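Local coordinates for protein 3-carboxy-cis,cis-muconate cycloisomerase (Acinetobacter calcoaceticus, PDB 1Q5N) that belongs to the fumarase/aspartase family of largely helical enzymes, built here as an assembly of four chains, at residues Y419-P422 with S423-D426; E364-H367 with G368-A372; P84-K87 with Q88-I92. All blocks are in the same frame, centred on the assembly; numbering follows the deposited sequence.

Interaction 1 of 3, residues Y419-P422 with S423-D426; sequences YFNP and SQLD
The amides of Asn421 and Gln424 lie nearly parallel, their planes 9° apart, with Gln424 OE1 over one face of the Asn421 amide, 3.2 Å from Asn421 CG. The Phe420 ring is turned differently: it meets Gln424 at its edge, where CD2 comes within 4.0 Å of Gln424 CB. His382 also meets this ring, its plane roughly perpendicular.

Asn421 is the N-cap of helix 422-428, yet its side chain makes no capping bond. Instead Gln424 reaches back: with CG anti to its carbonyl carbon (chi1 -72°) and the chain extended beyond it, Gln424 OE1 accepts Asn421 N at 2.7 Å, in the plane of the Gln424 side-chain carbonyl. This supplies half of a capping box. Pro422 suits the first turn because it has no N-H to satisfy, while its O receives Asp426 N at 3.0 Å. Asp426 turns its carboxylate to a salt bridge with Lys407.

Phe420 CB and Leu425 CG, 4.3 Å apart, straddle the helix start as a hydrophobic staple. Polar and apolar groups thus fix the incoming chain: the short hydrogen bond to the Gln424 amide oxygen holds the N-H just before the helix, and the staple gathers carbon beside it.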
ATOM      1  N   TYR A 419      37.335  -9.191 -46.912  1.00 78.04           N
ATOM      2  CA  TYR A 419      37.589  -7.922 -46.218  1.00 74.82           C
ATOM      3  C   TYR A 419      38.317  -7.970 -44.894  1.00 72.76           C
ATOM      4  O   TYR A 419      38.728  -6.925 -44.399  1.00 72.29           O
ATOM      5  CB  TYR A 419      36.278  -7.178 -45.952  1.00 76.11           C
ATOM      6  CG  TYR A 419      35.360  -7.021 -47.137  1.00 77.71           C
ATOM      7  CD1 TYR A 419      35.653  -6.121 -48.170  1.00 78.66           C
ATOM      8  CD2 TYR A 419      34.208  -7.798 -47.247  1.00 78.58           C
ATOM      9  CE1 TYR A 419      34.817  -6.002 -49.282  1.00 78.74           C
ATOM     10  CE2 TYR A 419      33.367  -7.690 -48.356  1.00 79.29           C
ATOM     11  CZ  TYR A 419      33.679  -6.795 -49.368  1.00 79.04           C
ATOM     12  OH  TYR A 419      32.856  -6.722 -50.469  1.00 79.92           O
ATOM     13  N   PHE A 420      38.470  -9.140 -44.287  1.00 70.76           N
ATOM     14  CA  PHE A 420      39.137  -9.175 -42.982  1.00 69.78           C
ATOM     15  C   PHE A 420      40.131 -10.328 -42.783  1.00 69.04           C
ATOM     16  O   PHE A 420      39.810 -11.462 -43.130  1.00 68.37           O
ATOM     17  CB  PHE A 420      38.093  -9.250 -41.832  1.00 69.74           C
ATOM     18  CG  PHE A 420      37.104  -8.094 -41.776  1.00 69.24           C
ATOM     19  CD1 PHE A 420      35.821  -8.230 -42.280  1.00 68.69           C
ATOM     20  CD2 PHE A 420      37.451  -6.883 -41.191  1.00 70.14           C
ATOM     21  CE1 PHE A 420      34.897  -7.184 -42.190  1.00 69.20           C
ATOM     22  CE2 PHE A 420      36.525  -5.829 -41.100  1.00 70.18           C
ATOM     23  CZ  PHE A 420      35.250  -5.984 -41.606  1.00 69.05           C
ATOM     24  N   ASN A 421      41.318 -10.045 -42.217  1.00 68.41           N
ATOM     25  CA  ASN A 421      42.300 -11.115 -41.932  1.00 68.47           C
ATOM     26  C   ASN A 421      41.880 -11.786 -40.637  1.00 66.89           C
ATOM     27  O   ASN A 421      41.037 -11.269 -39.910  1.00 66.65           O
ATOM     28  CB  ASN A 421      43.745 -10.648 -41.646  1.00 69.37           C
ATOM     29  CG  ASN A 421      44.020  -9.216 -42.010  1.00 70.42           C
ATOM     30  OD1 ASN A 421      43.973  -8.835 -43.196  1.00 71.58           O
ATOM     31  ND2 ASN A 421      44.366  -8.408 -40.994  1.00 68.64           N
ATOM     32  N   PRO A 422      42.491 -12.934 -40.315  1.00 65.68           N
ATOM     33  CA  PRO A 422      42.089 -13.571 -39.067  1.00 64.27           C
ATOM     34  C   PRO A 422      42.271 -12.638 -37.877  1.00 63.22           C
ATOM     35  O   PRO A 422      41.437 -12.605 -36.982  1.00 63.15           O
ATOM     36  CB  PRO A 422      42.999 -14.799 -39.006  1.00 64.33           C
ATOM     37  CG  PRO A 422      43.081 -15.200 -40.444  1.00 63.45           C
ATOM     38  CD  PRO A 422      43.323 -13.850 -41.124  1.00 64.96           C
ATOM     39  N   SER A 423      43.344 -11.858 -37.871  1.00 61.75           N
ATOM     40  CA  SER A 423      43.556 -10.998 -36.729  1.00 60.86           C
ATOM     41  C   SER A 423      42.468  -9.927 -36.592  1.00 60.01           C
ATOM     42  O   SER A 423      42.066  -9.625 -35.469  1.00 59.42           O
ATOM     43  CB  SER A 423      44.959 -10.378 -36.762  1.00 60.95           C
ATOM     44  OG  SER A 423      45.005  -9.234 -37.589  1.00 63.63           O
ATOM     45  N   GLN A 424      41.983  -9.361 -37.704  1.00 58.74           N
ATOM     46  CA  GLN A 424      40.911  -8.354 -37.636  1.00 58.74           C
ATOM     47  C   GLN A 424      39.584  -8.997 -37.147  1.00 58.81           C
ATOM     48  O   GLN A 424      38.757  -8.342 -36.511  1.00 58.85           O
ATOM     49  CB  GLN A 424      40.670  -7.709 -38.999  1.00 59.25           C
ATOM     50  CG  GLN A 424      41.750  -6.760 -39.488  1.00 60.27           C
ATOM     51  CD  GLN A 424      41.598  -6.453 -40.985  1.00 61.81           C
ATOM     52  OE1 GLN A 424      41.430  -7.363 -41.806  1.00 60.70           O
ATOM     53  NE2 GLN A 424      41.654  -5.177 -41.340  1.00 61.96           N
ATOM     54  N   LEU A 425      39.391 -10.271 -37.467  1.00 57.45           N
ATOM     55  CA  LEU A 425      38.223 -10.990 -37.032  1.00 57.87           C
ATOM     56  C   LEU A 425      38.302 -11.221 -35.521  1.00 58.11           C
ATOM     57  O   LEU A 425      37.280 -11.128 -34.836  1.00 57.47           O
ATOM     58  CB  LEU A 425      38.109 -12.347 -37.725  1.00 58.03           C
ATOM     59  CG  LEU A 425      37.308 -12.358 -39.020  1.00 59.92           C
ATOM     60  CD1 LEU A 425      36.967 -13.808 -39.370  1.00 60.67           C
ATOM     61  CD2 LEU A 425      36.031 -11.553 -38.863  1.00 59.16           C
ATOM     62  N   ASP A 426      39.485 -11.549 -35.002  1.00 56.54           N
ATOM     63  CA  ASP A 426      39.595 -11.757 -33.570  1.00 57.37           C
ATOM     64  C   ASP A 426      39.277 -10.462 -32.820  1.00 56.50           C
ATOM     65  O   ASP A 426      38.749 -10.501 -31.717  1.00 55.31           O
ATOM     66  CB  ASP A 426      40.992 -12.263 -33.157  1.00 59.50           C
ATOM     67  CG  ASP A 426      41.283 -13.673 -33.662  1.00 62.64           C
ATOM     68  OD1 ASP A 426      40.333 -14.479 -33.849  1.00 63.51           O
ATOM     69  OD2 ASP A 426      42.477 -13.981 -33.866  1.00 65.37           O
TER

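Interaction 2 of 3, residues E364-H367 with G368-A372; sequences ECTH and GLIMA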
ATOM      1  N   GLU A 364      31.205 -16.215 -22.573  1.00 36.72           N
ATOM      2  CA  GLU A 364      31.352 -17.250 -23.610  1.00 41.32           C
ATOM      3  C   GLU A 364      30.165 -18.186 -23.720  1.00 42.36           C
ATOM      4  O   GLU A 364      30.071 -18.980 -24.638  1.00 43.49           O
ATOM      5  CB  GLU A 364      32.661 -18.040 -23.417  1.00 42.97           C
ATOM      6  CG  GLU A 364      33.854 -17.307 -24.097  1.00 49.40           C
ATOM      7  CD  GLU A 364      33.591 -17.089 -25.611  1.00 54.47           C
ATOM      8  OE1 GLU A 364      33.284 -18.115 -26.265  1.00 57.74           O
ATOM      9  OE2 GLU A 364      33.664 -15.941 -26.159  1.00 56.20           O
ATOM     10  N   CYS A 365      29.227 -18.040 -22.801  1.00 42.14           N
ATOM     11  CA  CYS A 365      28.027 -18.855 -22.742  1.00 42.86           C
ATOM     12  C   CYS A 365      27.254 -19.096 -24.074  1.00 41.69           C
ATOM     13  O   CYS A 365      26.848 -20.220 -24.374  1.00 40.65           O
ATOM     14  CB  CYS A 365      27.114 -18.215 -21.686  1.00 45.79           C
ATOM     15  SG  CYS A 365      25.830 -19.221 -21.171  1.00 52.92           S
ATOM     16  N   THR A 366      27.015 -18.060 -24.865  1.00 39.77           N
ATOM     17  CA  THR A 366      26.291 -18.265 -26.133  1.00 39.42           C
ATOM     18  C   THR A 366      27.222 -18.538 -27.336  1.00 38.23           C
ATOM     19  O   THR A 366      26.803 -18.465 -28.485  1.00 37.27           O
ATOM     20  CB  THR A 366      25.383 -17.036 -26.495  1.00 38.61           C
ATOM     21  OG1 THR A 366      26.196 -15.855 -26.644  1.00 37.58           O
ATOM     22  CG2 THR A 366      24.317 -16.832 -25.423  1.00 35.57           C
ATOM     23  N   HIS A 367      28.488 -18.809 -27.052  1.00 38.19           N
ATOM     24  CA  HIS A 367      29.460 -19.111 -28.098  1.00 39.79           C
ATOM     25  C   HIS A 367      29.470 -18.095 -29.234  1.00 38.41           C
ATOM     26  O   HIS A 367      29.323 -18.462 -30.388  1.00 37.72           O
ATOM     27  CB  HIS A 367      29.185 -20.515 -28.658  1.00 43.24           C
ATOM     28  CG  HIS A 367      28.856 -21.516 -27.588  1.00 47.46           C
ATOM     29  ND1 HIS A 367      29.772 -21.907 -26.621  1.00 49.67           N
ATOM     30  CD2 HIS A 367      27.690 -22.139 -27.275  1.00 48.74           C
ATOM     31  CE1 HIS A 367      29.181 -22.726 -25.764  1.00 49.42           C
ATOM     32  NE2 HIS A 367      27.917 -22.883 -26.139  1.00 49.36           N
ATOM     33  N   GLY A 368      29.616 -16.822 -28.877  1.00 36.20           N
ATOM     34  CA  GLY A 368      29.711 -15.773 -29.847  1.00 34.75           C
ATOM     35  C   GLY A 368      28.423 -15.240 -30.409  1.00 36.77           C
ATOM     36  O   GLY A 368      28.456 -14.219 -31.119  1.00 37.18           O
ATOM     37  N   LEU A 369      27.290 -15.887 -30.132  1.00 36.43           N
ATOM     38  CA  LEU A 369      26.034 -15.372 -30.672  1.00 38.63           C
ATOM     39  C   LEU A 369      25.724 -13.924 -30.228  1.00 38.54           C
ATOM     40  O   LEU A 369      25.174 -13.157 -31.015  1.00 37.54           O
ATOM     41  CB  LEU A 369      24.865 -16.312 -30.322  1.00 40.19           C
ATOM     42  CG  LEU A 369      24.933 -17.667 -31.068  1.00 43.19           C
ATOM     43  CD1 LEU A 369      23.915 -18.658 -30.510  1.00 44.71           C
ATOM     44  CD2 LEU A 369      24.675 -17.437 -32.542  1.00 43.00           C
ATOM     45  N   ILE A 370      26.083 -13.545 -28.994  1.00 37.80           N
ATOM     46  CA  ILE A 370      25.833 -12.177 -28.550  1.00 39.77           C
ATOM     47  C   ILE A 370      26.661 -11.123 -29.324  1.00 40.38           C
ATOM     48  O   ILE A 370      26.352  -9.932 -29.246  1.00 41.25           O
ATOM     49  CB  ILE A 370      26.055 -12.001 -26.974  1.00 40.65           C
ATOM     50  CG1 ILE A 370      27.403 -12.570 -26.504  1.00 42.01           C
ATOM     51  CG2 ILE A 370      24.949 -12.713 -26.196  1.00 39.70           C
ATOM     52  CD1 ILE A 370      28.565 -11.594 -26.520  1.00 41.97           C
ATOM     53  N   MET A 371      27.688 -11.555 -30.075  1.00 39.46           N
ATOM     54  CA  MET A 371      28.500 -10.620 -30.858  1.00 40.34           C
ATOM     55  C   MET A 371      27.992 -10.472 -32.280  1.00 39.91           C
ATOM     56  O   MET A 371      28.589  -9.782 -33.103  1.00 40.69           O
ATOM     57  CB  MET A 371      29.978 -11.066 -30.887  1.00 40.40           C
ATOM     58  CG  MET A 371      30.635 -11.122 -29.499  1.00 41.42           C
ATOM     59  SD  MET A 371      30.587  -9.448 -28.745  1.00 44.24           S
ATOM     60  CE  MET A 371      31.619  -8.552 -29.836  1.00 43.66           C
ATOM     61  N   ALA A 372      26.864 -11.097 -32.570  1.00 39.40           N
ATOM     62  CA  ALA A 372      26.320 -11.062 -33.921  1.00 39.39           C
ATOM     63  C   ALA A 372      26.110  -9.666 -34.470  1.00 40.18           C
ATOM     64  O   ALA A 372      26.418  -9.383 -35.639  1.00 41.03           O
ATOM     65  CB  ALA A 372      25.008 -11.828 -33.980  1.00 38.35           C
TER
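Two overlapping beta turns and a short 3-10 segment carry the chain from helix 356-364 to helix 372-383, and Thr366 binds Leu369 and Ile370 at their junction. The first turn, type I, runs from Glu364 to His367; the second, type I', runs from Thr366 to Leu369.

Thr366 uses two oxygens. Its backbone O accepts Leu369 N at 3.1 Å, closing the second turn. The N-H points well at the oxygen (165°), but the donor sits above the carbonyl plane and not on a lone pair. Its hydroxyl then takes the next amide: OG1 accepts Ile370 N at 3.3 Å, a longer and more bent bond. The torsion places OG1 between backbone N and carbonyl carbon (chi1 61°), leaving it facing the 3-10 segment. Ile370 crosses Thr366 at about a right angle, with CG2 at 3.4 Å and CG1 at 3.5 Å from OG1, so two carbon branches pack against the same hydroxyl. Leu369 CB rests 3.9 Å from Thr366 CB, and Leu369 also touches Cys396 of helix 385-402.

His367 and Gly368 both have positive phi. Glycine suits the second place because it has no CB to crowd His367 O. One face of the His367 ring meets Cys365 O, which lies off-centre, nearer the ring's perimeter. Thr366 and Cys365 pack on Thr264 of a second subunit, placing the first turn at a subunit boundary.

Two successive left-handed residues at the corner, closed by an i to i+3 backbone bond, are the signature of a type I' turn, here joining two helices.

Interaction 3 of 3, residues P84-K87 with Q88-I92; sequences PFVK and QLTAI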
ATOM      1  N   PRO A  84       0.843  13.222  29.895  1.00 40.28           N
ATOM      2  CA  PRO A  84       1.387  12.687  31.144  1.00 40.64           C
ATOM      3  C   PRO A  84       2.843  13.129  31.301  1.00 41.41           C
ATOM      4  O   PRO A  84       3.367  13.190  32.394  1.00 42.44           O
ATOM      5  CB  PRO A  84       1.287  11.181  30.949  1.00 41.59           C
ATOM      6  CG  PRO A  84       0.283  11.013  29.836  1.00 41.50           C
ATOM      7  CD  PRO A  84       0.566  12.136  28.941  1.00 40.46           C
ATOM      8  N   PHE A  85       3.504  13.418  30.195  1.00 40.39           N
ATOM      9  CA  PHE A  85       4.873  13.843  30.282  1.00 40.37           C
ATOM     10  C   PHE A  85       4.927  15.238  30.940  1.00 41.49           C
ATOM     11  O   PHE A  85       5.775  15.484  31.791  1.00 42.74           O
ATOM     12  CB  PHE A  85       5.486  13.872  28.888  1.00 38.23           C
ATOM     13  CG  PHE A  85       6.636  14.813  28.756  1.00 38.05           C
ATOM     14  CD1 PHE A  85       7.916  14.436  29.143  1.00 40.01           C
ATOM     15  CD2 PHE A  85       6.450  16.083  28.224  1.00 37.68           C
ATOM     16  CE1 PHE A  85       8.991  15.331  29.003  1.00 39.21           C
ATOM     17  CE2 PHE A  85       7.518  16.980  28.081  1.00 37.56           C
ATOM     18  CZ  PHE A  85       8.778  16.604  28.460  1.00 38.86           C
ATOM     19  N   VAL A  86       4.032  16.138  30.532  1.00 41.75           N
ATOM     20  CA  VAL A  86       3.965  17.475  31.089  1.00 42.50           C
ATOM     21  C   VAL A  86       3.702  17.380  32.590  1.00 43.50           C
ATOM     22  O   VAL A  86       4.375  18.052  33.337  1.00 43.48           O
ATOM     23  CB  VAL A  86       2.868  18.359  30.373  1.00 42.59           C
ATOM     24  CG1 VAL A  86       2.501  19.588  31.203  1.00 43.12           C
ATOM     25  CG2 VAL A  86       3.408  18.871  29.074  1.00 42.58           C
ATOM     26  N   LYS A  87       2.759  16.540  33.033  1.00 44.99           N
ATOM     27  CA  LYS A  87       2.497  16.406  34.473  1.00 46.55           C
ATOM     28  C   LYS A  87       3.801  16.097  35.189  1.00 46.62           C
ATOM     29  O   LYS A  87       4.194  16.793  36.124  1.00 47.10           O
ATOM     30  CB  LYS A  87       1.537  15.256  34.794  1.00 47.98           C
ATOM     31  CG  LYS A  87       0.242  15.308  34.073  1.00 53.06           C
ATOM     32  CD  LYS A  87      -0.626  16.456  34.532  1.00 59.08           C
ATOM     33  CE  LYS A  87      -1.775  15.940  35.413  1.00 63.90           C
ATOM     34  NZ  LYS A  87      -2.667  14.963  34.660  1.00 66.25           N
ATOM     35  N   GLN A  88       4.469  15.037  34.748  1.00 45.11           N
ATOM     36  CA  GLN A  88       5.700  14.638  35.371  1.00 45.46           C
ATOM     37  C   GLN A  88       6.798  15.689  35.381  1.00 45.38           C
ATOM     38  O   GLN A  88       7.480  15.851  36.382  1.00 44.67           O
ATOM     39  CB  GLN A  88       6.245  13.355  34.732  1.00 44.61           C
ATOM     40  CG  GLN A  88       5.478  12.137  35.191  1.00 46.09           C
ATOM     41  CD  GLN A  88       6.261  10.856  34.980  1.00 47.15           C
ATOM     42  OE1 GLN A  88       7.462  10.788  35.291  1.00 48.25           O
ATOM     43  NE2 GLN A  88       5.589   9.828  34.460  1.00 44.00           N
ATOM     44  N   LEU A  89       6.985  16.387  34.270  1.00 44.78           N
ATOM     45  CA  LEU A  89       8.038  17.375  34.218  1.00 44.08           C
ATOM     46  C   LEU A  89       7.706  18.512  35.149  1.00 44.89           C
ATOM     47  O   LEU A  89       8.609  19.119  35.734  1.00 44.00           O
ATOM     48  CB  LEU A  89       8.204  17.940  32.819  1.00 42.12           C
ATOM     49  CG  LEU A  89       9.339  18.960  32.715  1.00 42.61           C
ATOM     50  CD1 LEU A  89      10.650  18.239  32.887  1.00 40.38           C
ATOM     51  CD2 LEU A  89       9.304  19.688  31.368  1.00 43.12           C
ATOM     52  N   THR A  90       6.418  18.821  35.261  1.00 45.45           N
ATOM     53  CA  THR A  90       6.004  19.917  36.128  1.00 47.73           C
ATOM     54  C   THR A  90       6.309  19.500  37.578  1.00 48.34           C
ATOM     55  O   THR A  90       6.961  20.224  38.313  1.00 47.87           O
ATOM     56  CB  THR A  90       4.486  20.277  35.930  1.00 46.87           C
ATOM     57  OG1 THR A  90       4.288  20.752  34.591  1.00 48.23           O
ATOM     58  CG2 THR A  90       4.058  21.422  36.873  1.00 47.24           C
ATOM     59  N   ALA A  91       5.878  18.307  37.963  1.00 48.84           N
ATOM     60  CA  ALA A  91       6.138  17.855  39.303  1.00 50.66           C
ATOM     61  C   ALA A  91       7.658  17.895  39.540  1.00 52.64           C
ATOM     62  O   ALA A  91       8.110  18.275  40.612  1.00 55.03           O
ATOM     63  CB  ALA A  91       5.588  16.452  39.495  1.00 48.24           C
ATOM     64  N   ILE A  92       8.461  17.536  38.547  1.00 53.34           N
ATOM     65  CA  ILE A  92       9.909  17.556  38.738  1.00 53.72           C
ATOM     66  C   ILE A  92      10.459  18.975  38.991  1.00 54.99           C
ATOM     67  O   ILE A  92      11.337  19.161  39.821  1.00 54.92           O
ATOM     68  CB  ILE A  92      10.641  16.910  37.526  1.00 51.60           C
ATOM     69  CG1 ILE A  92      10.444  15.400  37.557  1.00 50.79           C
ATOM     70  CG2 ILE A  92      12.127  17.252  37.547  1.00 49.21           C
ATOM     71  CD1 ILE A  92      11.014  14.702  36.328  1.00 52.14           C
TER
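Gln88 packs back on Pro84, and the backbone O of Lys87 receives the N-H of Ala91, one turn along helix 82-94 in each case. Gln88 N donates to Pro84 O at 3.2 Å in an almost straight bond, the N-H to acceptor angle being 174°. Gln88 CG, set anti to its own carbonyl carbon (chi1 -76°), is thereby turned back to lie 3.7 Å from Pro84 O, while the extended remainder carries the amide away so that OE1 can accept Asp67 N. A long polar side chain suits this place, passing along the helix flank to a neighbouring loop.

Lys87 is exposed, and its chain is bent at several torsions; its part in the contact is mainly backbone, with O accepting Ala91 N at 2.9 Å. Ala91 CB lies 3.7 Å from Lys87 O, and the small side chain suits this exposed position.

Phe85 takes the buried side. Its CB points away from the following turn, but the ring swings back until CZ meets Leu89 CD2 at 4.3 Å, approaching obliquely, so bulky apolar groups pair where the helix faces the interior. Beside them Val86 O is gripped twice by Thr90, by N at 2.9 Å and by OG1 at 3.0 Å, the hydroxyl coming from above the carbonyl plane.

Around this helix, Phe85 packs on Val27, Met30 and Val31 of helix 23-43, Pro84 lies against Leu71, Ala74 and Ala78 of helix 68-78, and Leu89 touches Ala62 of helix 62-65.

How the interactions relate
Interactions 1 and 2 are neighbours near one end of the elongated chain, their centres about 17 Å apart and their nearest atoms about 8 Å apart, without touching. Met371 of interaction 2 reaches Phe429, shortly past the end of interaction 1, and both contacts border helix 372-383: 364-372 leads into it, while Phe420 packs on its Ala378 and Leu379. Interaction 3 lies on the opposite side of the chain's centre, about 86 Å from interaction 1 and 74 Å from interaction 2, centre to centre. It belongs to the lyase-family part of the sequence, interaction 1 to the part related to the adenylosuccinate lyase C-terminus. Of the three, interaction 2 alone meets another subunit.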